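Local coordinates for protein polyketide biosynthesis 3-hydroxy-3-methylglutaryl-ACP synthase PksG (Bacillus subtilis, PDB 4YXT) that catalyses the aldol condensation of acetyl-ACP with a beta-ketothioester polyketide intermediate during biosynthesis of the antibiotic bacillaene, at residues Y240-P252 and T282-N296. The protein carries 1 engineered substitution. Residues are numbered along the deposited sequence; the frame is centred on the assembly and turned at random.
Sequences YQDTFQYLAYHTP and TRVKPGLNYCQRVGN
Arg283, the last residue of helix 273-283, reaches into the turn 240-245 and illustrates how an arginine can tie a helix end to the turn that leads into an edge strand of the thiolase fold. Here the strand is 246-249, at the margin of the mixed sheet, and it leads directly to His250, by similarity a proton donor/acceptor of the active site. From CB, which lies beside Gln245 O and Tyr246 CA, the chain runs along the backbone: Arg283 CG rests 3.1 Å from Gln245 O, and Arg283 CD is close to both Gln245 O and Phe244 O. A bend at chi3 (-59°) then turns the guanidinium into the turn. Arg283 NH1 donates twice within the guanidinium plane, to Tyr240 O at 2.9 Å, on a lone pair, and to Phe244 O at 2.8 Å, tilted 26° from that carbonyl's plane. Two carbonyls of one turn are thus gripped by a single nitrogen. Leu247 CD1 sits over one face of the Arg283 guanidinium, 3.5 Å above the plane and offset toward its rim, and NE forms a salt bridge to Asp279, a second hold on its rotation.

The backbone of the same arginine joins the strand as well, since Leu247 N donates to Arg283 O. Beside it, the Tyr246 ring extends past Thr282 O to Pro286 CG, while its hydroxyl bonds to Arg314 N. Val284 CG1 meets Tyr249 CE2, whose ring continues to a hydroxyl pair with Tyr240 OH.

Beyond the strand the contact follows the chain toward the probable catalytic centre, where the His250 side chain lies about 4 Å from that of Cys114, by similarity the acyl-thioester nucleophile. Thr251 CG2 packs on Cys291 CB at 3.7 Å, and Asn296 CB closes on Pro252 O at 3.3 Å.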
loop_
_atom_site.group_PDB
_atom_site.type_symbol
_atom_site.label_atom_id
_atom_site.label_comp_id
_atom_site.label_asym_id
_atom_site.label_seq_id
_atom_site.Cartn_x
_atom_site.Cartn_y
_atom_site.Cartn_z
ATOM N N TYR A 240 -4.889 -25.131 18.778
ATOM C CA TYR A 240 -5.071 -23.782 19.258
ATOM C C TYR A 240 -4.654 -23.622 20.750
ATOM O O TYR A 240 -4.255 -22.551 21.172
ATOM C CB TYR A 240 -6.519 -23.395 19.088
ATOM C CG TYR A 240 -6.790 -21.923 19.127
ATOM C CD1 TYR A 240 -6.455 -21.096 18.049
ATOM C CD2 TYR A 240 -7.401 -21.344 20.201
ATOM C CE1 TYR A 240 -6.745 -19.722 18.060
ATOM C CE2 TYR A 240 -7.681 -19.973 20.222
ATOM C CZ TYR A 240 -7.344 -19.166 19.165
ATOM O OH TYR A 240 -7.651 -17.792 19.244
ATOM N N GLN A 241 -4.755 -24.696 21.529
ATOM C CA GLN A 241 -4.274 -24.676 22.913
ATOM C C GLN A 241 -2.800 -24.977 23.028
ATOM O O GLN A 241 -2.090 -24.246 23.695
ATOM C CB GLN A 241 -5.026 -25.681 23.801
ATOM C CG GLN A 241 -6.455 -25.313 24.181
ATOM C CD GLN A 241 -6.959 -26.178 25.326
ATOM O OE1 GLN A 241 -7.747 -27.119 25.131
ATOM N NE2 GLN A 241 -6.467 -25.891 26.529
ATOM N N ASP A 242 -2.345 -26.048 22.402
ATOM C CA ASP A 242 -1.010 -26.610 22.674
ATOM C C ASP A 242 0.143 -25.884 21.993
ATOM O O ASP A 242 1.191 -25.697 22.607
ATOM C CB ASP A 242 -0.936 -28.098 22.279
ATOM C CG ASP A 242 -1.956 -28.977 22.997
ATOM O OD1 ASP A 242 -2.466 -28.607 24.094
ATOM O OD2 ASP A 242 -2.254 -30.072 22.449
ATOM N N THR A 243 -0.064 -25.453 20.743
ATOM C CA THR A 243 1.006 -24.913 19.879
ATOM C C THR A 243 1.545 -23.548 20.289
ATOM O O THR A 243 2.728 -23.210 20.035
ATOM C CB THR A 243 0.480 -24.809 18.425
ATOM O OG1 THR A 243 -0.145 -26.047 18.078
ATOM C CG2 THR A 243 1.578 -24.510 17.431
ATOM N N PHE A 244 0.671 -22.763 20.910
ATOM C CA PHE A 244 0.905 -21.359 21.171
ATOM C C PHE A 244 0.891 -21.117 22.676
ATOM O O PHE A 244 -0.099 -21.419 23.330
ATOM C CB PHE A 244 -0.190 -20.502 20.491
ATOM C CG PHE A 244 -0.496 -20.938 19.076
ATOM C CD1 PHE A 244 0.390 -20.644 18.037
ATOM C CD2 PHE A 244 -1.617 -21.685 18.805
ATOM C CE1 PHE A 244 0.151 -21.070 16.767
ATOM C CE2 PHE A 244 -1.874 -22.109 17.530
ATOM C CZ PHE A 244 -0.992 -21.802 16.502
ATOM N N GLN A 245 1.976 -20.559 23.194
ATOM C CA GLN A 245 2.055 -20.205 24.611
ATOM C C GLN A 245 1.397 -18.862 24.881
ATOM O O GLN A 245 0.987 -18.634 25.992
ATOM C CB GLN A 245 3.485 -20.159 25.060
ATOM C CG GLN A 245 4.103 -21.567 25.190
ATOM C CD GLN A 245 4.479 -22.198 23.869
ATOM O OE1 GLN A 245 5.115 -21.561 23.011
ATOM N NE2 GLN A 245 4.137 -23.489 23.711
ATOM N N TYR A 246 1.334 -17.965 23.892
ATOM C CA TYR A 246 0.563 -16.695 24.022
ATOM C C TYR A 246 -0.186 -16.455 22.741
ATOM O O TYR A 246 0.137 -17.067 21.700
ATOM C CB TYR A 246 1.491 -15.538 24.266
ATOM C CG TYR A 246 2.283 -15.634 25.562
ATOM C CD1 TYR A 246 1.707 -15.241 26.772
ATOM C CD2 TYR A 246 3.592 -16.152 25.578
ATOM C CE1 TYR A 246 2.397 -15.312 27.958
ATOM C CE2 TYR A 246 4.297 -16.222 26.763
ATOM C CZ TYR A 246 3.681 -15.810 27.952
ATOM O OH TYR A 246 4.321 -15.848 29.128
ATOM N N LEU A 247 -1.151 -15.525 22.788
ATOM C CA LEU A 247 -1.938 -15.214 21.642
ATOM C C LEU A 247 -2.026 -13.739 21.617
ATOM O O LEU A 247 -2.190 -13.086 22.666
ATOM C CB LEU A 247 -3.351 -15.858 21.712
ATOM C CG LEU A 247 -3.402 -17.376 21.484
ATOM C CD1 LEU A 247 -4.755 -17.936 21.931
ATOM C CD2 LEU A 247 -3.236 -17.689 20.009
ATOM N N ALA A 248 -1.899 -13.179 20.418
ATOM C CA ALA A 248 -2.050 -11.757 20.306
ATOM C C ALA A 248 -3.082 -11.521 19.289
ATOM O O ALA A 248 -3.141 -12.224 18.279
ATOM C CB ALA A 248 -0.733 -11.113 19.892
ATOM N N TYR A 249 -3.925 -10.527 19.505
ATOM C CA TYR A 249 -4.966 -10.299 18.541
ATOM C C TYR A 249 -5.021 -8.795 18.189
ATOM O O TYR A 249 -4.585 -7.937 19.000
ATOM C CB TYR A 249 -6.330 -10.634 19.106
ATOM C CG TYR A 249 -6.566 -11.978 19.615
ATOM C CD1 TYR A 249 -7.369 -12.893 18.898
ATOM C CD2 TYR A 249 -6.057 -12.359 20.839
ATOM C CE1 TYR A 249 -7.657 -14.141 19.404
ATOM C CE2 TYR A 249 -6.315 -13.625 21.360
ATOM C CZ TYR A 249 -7.127 -14.507 20.651
ATOM O OH TYR A 249 -7.379 -15.740 21.208
ATOM N N HIS A 250 -5.629 -8.504 17.029
ATOM C CA HIS A 250 -6.033 -7.155 16.724
ATOM C C HIS A 250 -6.994 -6.710 17.826
ATOM O O HIS A 250 -8.043 -7.356 18.035
ATOM C CB HIS A 250 -6.765 -7.053 15.410
ATOM C CG HIS A 250 -7.308 -5.689 15.181
ATOM N ND1 HIS A 250 -6.499 -4.593 15.152
ATOM C CD2 HIS A 250 -8.568 -5.236 14.978
ATOM C CE1 HIS A 250 -7.234 -3.506 15.011
ATOM N NE2 HIS A 250 -8.495 -3.872 14.885
ATOM N N THR A 251 -6.610 -5.633 18.519
ATOM C CA THR A 251 -7.272 -5.181 19.745
ATOM C C THR A 251 -7.905 -3.784 19.544
ATOM O O THR A 251 -7.266 -2.750 19.801
ATOM C CB THR A 251 -6.272 -5.160 20.926
ATOM O OG1 THR A 251 -5.563 -6.407 20.984
ATOM C CG2 THR A 251 -6.974 -4.959 22.253
ATOM N N PRO A 252 -9.164 -3.740 19.082
ATOM C CA PRO A 252 -9.832 -2.445 19.023
ATOM C C PRO A 252 -10.315 -2.007 20.401
ATOM O O PRO A 252 -10.405 -0.811 20.675
ATOM C CB PRO A 252 -11.001 -2.683 18.076
ATOM C CG PRO A 252 -11.279 -4.138 18.117
ATOM C CD PRO A 252 -10.001 -4.825 18.539
ATOM N N THR A 282 -3.338 -16.586 31.409
ATOM C CA THR A 282 -2.026 -17.006 30.959
ATOM C C THR A 282 -1.605 -16.410 29.587
ATOM O O THR A 282 -0.548 -15.801 29.471
ATOM C CB THR A 282 -2.027 -18.517 30.855
ATOM O OG1 THR A 282 -2.396 -19.036 32.122
ATOM C CG2 THR A 282 -0.683 -19.037 30.516
ATOM N N ARG A 283 -2.452 -16.564 28.570
ATOM C CA ARG A 283 -2.010 -16.437 27.201
ATOM C C ARG A 283 -2.378 -15.189 26.503
ATOM O O ARG A 283 -1.863 -14.926 25.431
ATOM C CB ARG A 283 -2.607 -17.573 26.399
ATOM C CG ARG A 283 -2.045 -18.903 26.794
ATOM C CD ARG A 283 -2.160 -19.839 25.633
ATOM N NE ARG A 283 -3.527 -20.028 25.195
ATOM C CZ ARG A 283 -3.850 -20.708 24.109
ATOM N NH1 ARG A 283 -2.900 -21.250 23.319
ATOM N NH2 ARG A 283 -5.119 -20.872 23.825
ATOM N N VAL A 284 -3.328 -14.446 27.059
ATOM C CA VAL A 284 -3.963 -13.366 26.346
ATOM C C VAL A 284 -3.841 -12.033 27.054
ATOM O O VAL A 284 -3.503 -10.990 26.431
ATOM C CB VAL A 284 -5.445 -13.688 26.131
ATOM C CG1 VAL A 284 -6.113 -12.634 25.278
ATOM C CG2 VAL A 284 -5.600 -15.070 25.502
ATOM N N LYS A 285 -4.086 -12.051 28.353
ATOM C CA LYS A 285 -4.050 -10.836 29.149
ATOM C C LYS A 285 -2.693 -10.124 29.086
ATOM O O LYS A 285 -2.676 -8.939 29.056
ATOM C CB LYS A 285 -4.446 -11.117 30.609
ATOM C CG LYS A 285 -4.128 -9.983 31.573
ATOM C CD LYS A 285 -4.804 -10.179 32.923
ATOM C CE LYS A 285 -4.891 -8.868 33.729
ATOM N NZ LYS A 285 -3.547 -8.456 34.246
ATOM N N PRO A 286 -1.557 -10.834 29.065
ATOM C CA PRO A 286 -0.333 -10.004 28.868
ATOM C C PRO A 286 -0.368 -9.018 27.626
ATOM O O PRO A 286 0.003 -7.808 27.731
ATOM C CB PRO A 286 0.763 -11.056 28.741
ATOM C CG PRO A 286 0.248 -12.201 29.605
ATOM C CD PRO A 286 -1.227 -12.233 29.347
ATOM N N GLY A 287 -0.887 -9.516 26.505
ATOM C CA GLY A 287 -0.956 -8.733 25.280
ATOM C C GLY A 287 -1.839 -7.515 25.348
ATOM O O GLY A 287 -1.611 -6.593 24.599
ATOM N N LEU A 288 -2.804 -7.475 26.284
ATOM C CA LEU A 288 -3.773 -6.362 26.352
ATOM C C LEU A 288 -3.296 -5.175 27.159
ATOM O O LEU A 288 -3.901 -4.112 27.091
ATOM C CB LEU A 288 -5.118 -6.829 26.957
ATOM C CG LEU A 288 -6.074 -7.649 26.085
ATOM C CD1 LEU A 288 -5.431 -8.974 25.723
ATOM C CD2 LEU A 288 -7.360 -7.920 26.832
ATOM N N ASN A 289 -2.243 -5.360 27.947
ATOM C CA ASN A 289 -1.736 -4.307 28.800
ATOM C C ASN A 289 -1.530 -2.953 28.108
ATOM O O ASN A 289 -2.137 -1.942 28.526
ATOM C CB ASN A 289 -0.450 -4.767 29.457
ATOM C CG ASN A 289 0.032 -3.814 30.549
ATOM O OD1 ASN A 289 0.359 -2.671 30.313
ATOM N ND2 ASN A 289 0.091 -4.321 31.744
ATOM N N TYR A 290 -0.730 -2.894 27.036
ATOM C CA TYR A 290 -0.476 -1.578 26.386
ATOM C C TYR A 290 -1.682 -1.080 25.590
ATOM O O TYR A 290 -1.964 0.117 25.472
ATOM C CB TYR A 290 0.742 -1.641 25.467
ATOM C CG TYR A 290 2.011 -1.974 26.135
ATOM C CD1 TYR A 290 2.202 -1.723 27.500
ATOM C CD2 TYR A 290 3.048 -2.542 25.424
ATOM C CE1 TYR A 290 3.382 -2.036 28.121
ATOM C CE2 TYR A 290 4.250 -2.863 26.045
ATOM C CZ TYR A 290 4.430 -2.609 27.392
ATOM O OH TYR A 290 5.639 -2.951 28.025
ATOM N N CYS A 291 -2.395 -2.022 25.021
ATOM C CA CYS A 291 -3.579 -1.678 24.270
ATOM C C CYS A 291 -4.551 -0.886 25.119
ATOM O O CYS A 291 -5.122 0.075 24.650
ATOM C CB CYS A 291 -4.225 -2.964 23.715
ATOM S SG CYS A 291 -3.149 -3.741 22.476
ATOM N N GLN A 292 -4.695 -1.273 26.377
ATOM C CA GLN A 292 -5.549 -0.558 27.296
ATOM C C GLN A 292 -5.105 0.853 27.616
ATOM O O GLN A 292 -5.872 1.581 28.213
ATOM C CB GLN A 292 -5.563 -1.250 28.644
ATOM C CG GLN A 292 -6.194 -2.621 28.643
ATOM C CD GLN A 292 -6.376 -3.090 30.059
ATOM O OE1 GLN A 292 -7.307 -2.657 30.738
ATOM N NE2 GLN A 292 -5.455 -3.920 30.536
ATOM N N ARG A 293 -3.873 1.219 27.287
ATOM C CA ARG A 293 -3.357 2.523 27.640
ATOM C C ARG A 293 -3.234 3.457 26.458
ATOM O O ARG A 293 -3.137 4.691 26.619
ATOM C CB ARG A 293 -2.033 2.365 28.376
ATOM C CG ARG A 293 -2.107 1.515 29.633
ATOM C CD ARG A 293 -0.746 1.399 30.357
ATOM N NE ARG A 293 -0.341 2.732 30.758
ATOM C CZ ARG A 293 0.821 3.069 31.257
ATOM N NH1 ARG A 293 1.794 2.184 31.404
ATOM N NH2 ARG A 293 1.014 4.343 31.544
ATOM N N VAL A 294 -3.323 2.881 25.262
ATOM C CA VAL A 294 -3.275 3.679 24.021
ATOM C C VAL A 294 -4.599 3.822 23.243
ATOM O O VAL A 294 -4.903 4.857 22.625
ATOM C CB VAL A 294 -2.164 3.091 23.118
ATOM C CG1 VAL A 294 -1.807 4.063 22.015
ATOM C CG2 VAL A 294 -0.913 2.876 23.956
ATOM N N GLY A 295 -5.409 2.787 23.287
ATOM C CA GLY A 295 -6.627 2.776 22.498
ATOM C C GLY A 295 -6.484 1.895 21.270
ATOM O O GLY A 295 -5.529 1.173 21.148
ATOM N N ASN A 296 -7.500 1.908 20.429
ATOM C CA ASN A 296 -7.472 1.270 19.147
ATOM C C ASN A 296 -6.589 2.107 18.225
ATOM O O ASN A 296 -6.915 3.250 17.867
ATOM C CB ASN A 296 -8.884 1.172 18.532
ATOM C CG ASN A 296 -8.866 0.632 17.104
ATOM O OD1 ASN A 296 -7.956 -0.103 16.683
ATOM N ND2 ASN A 296 -9.872 1.023 16.342
HETATM O O HOH W 1 -2.892 -10.946 23.971
HETATM O O HOH W 2 -5.167 -0.915 19.952
#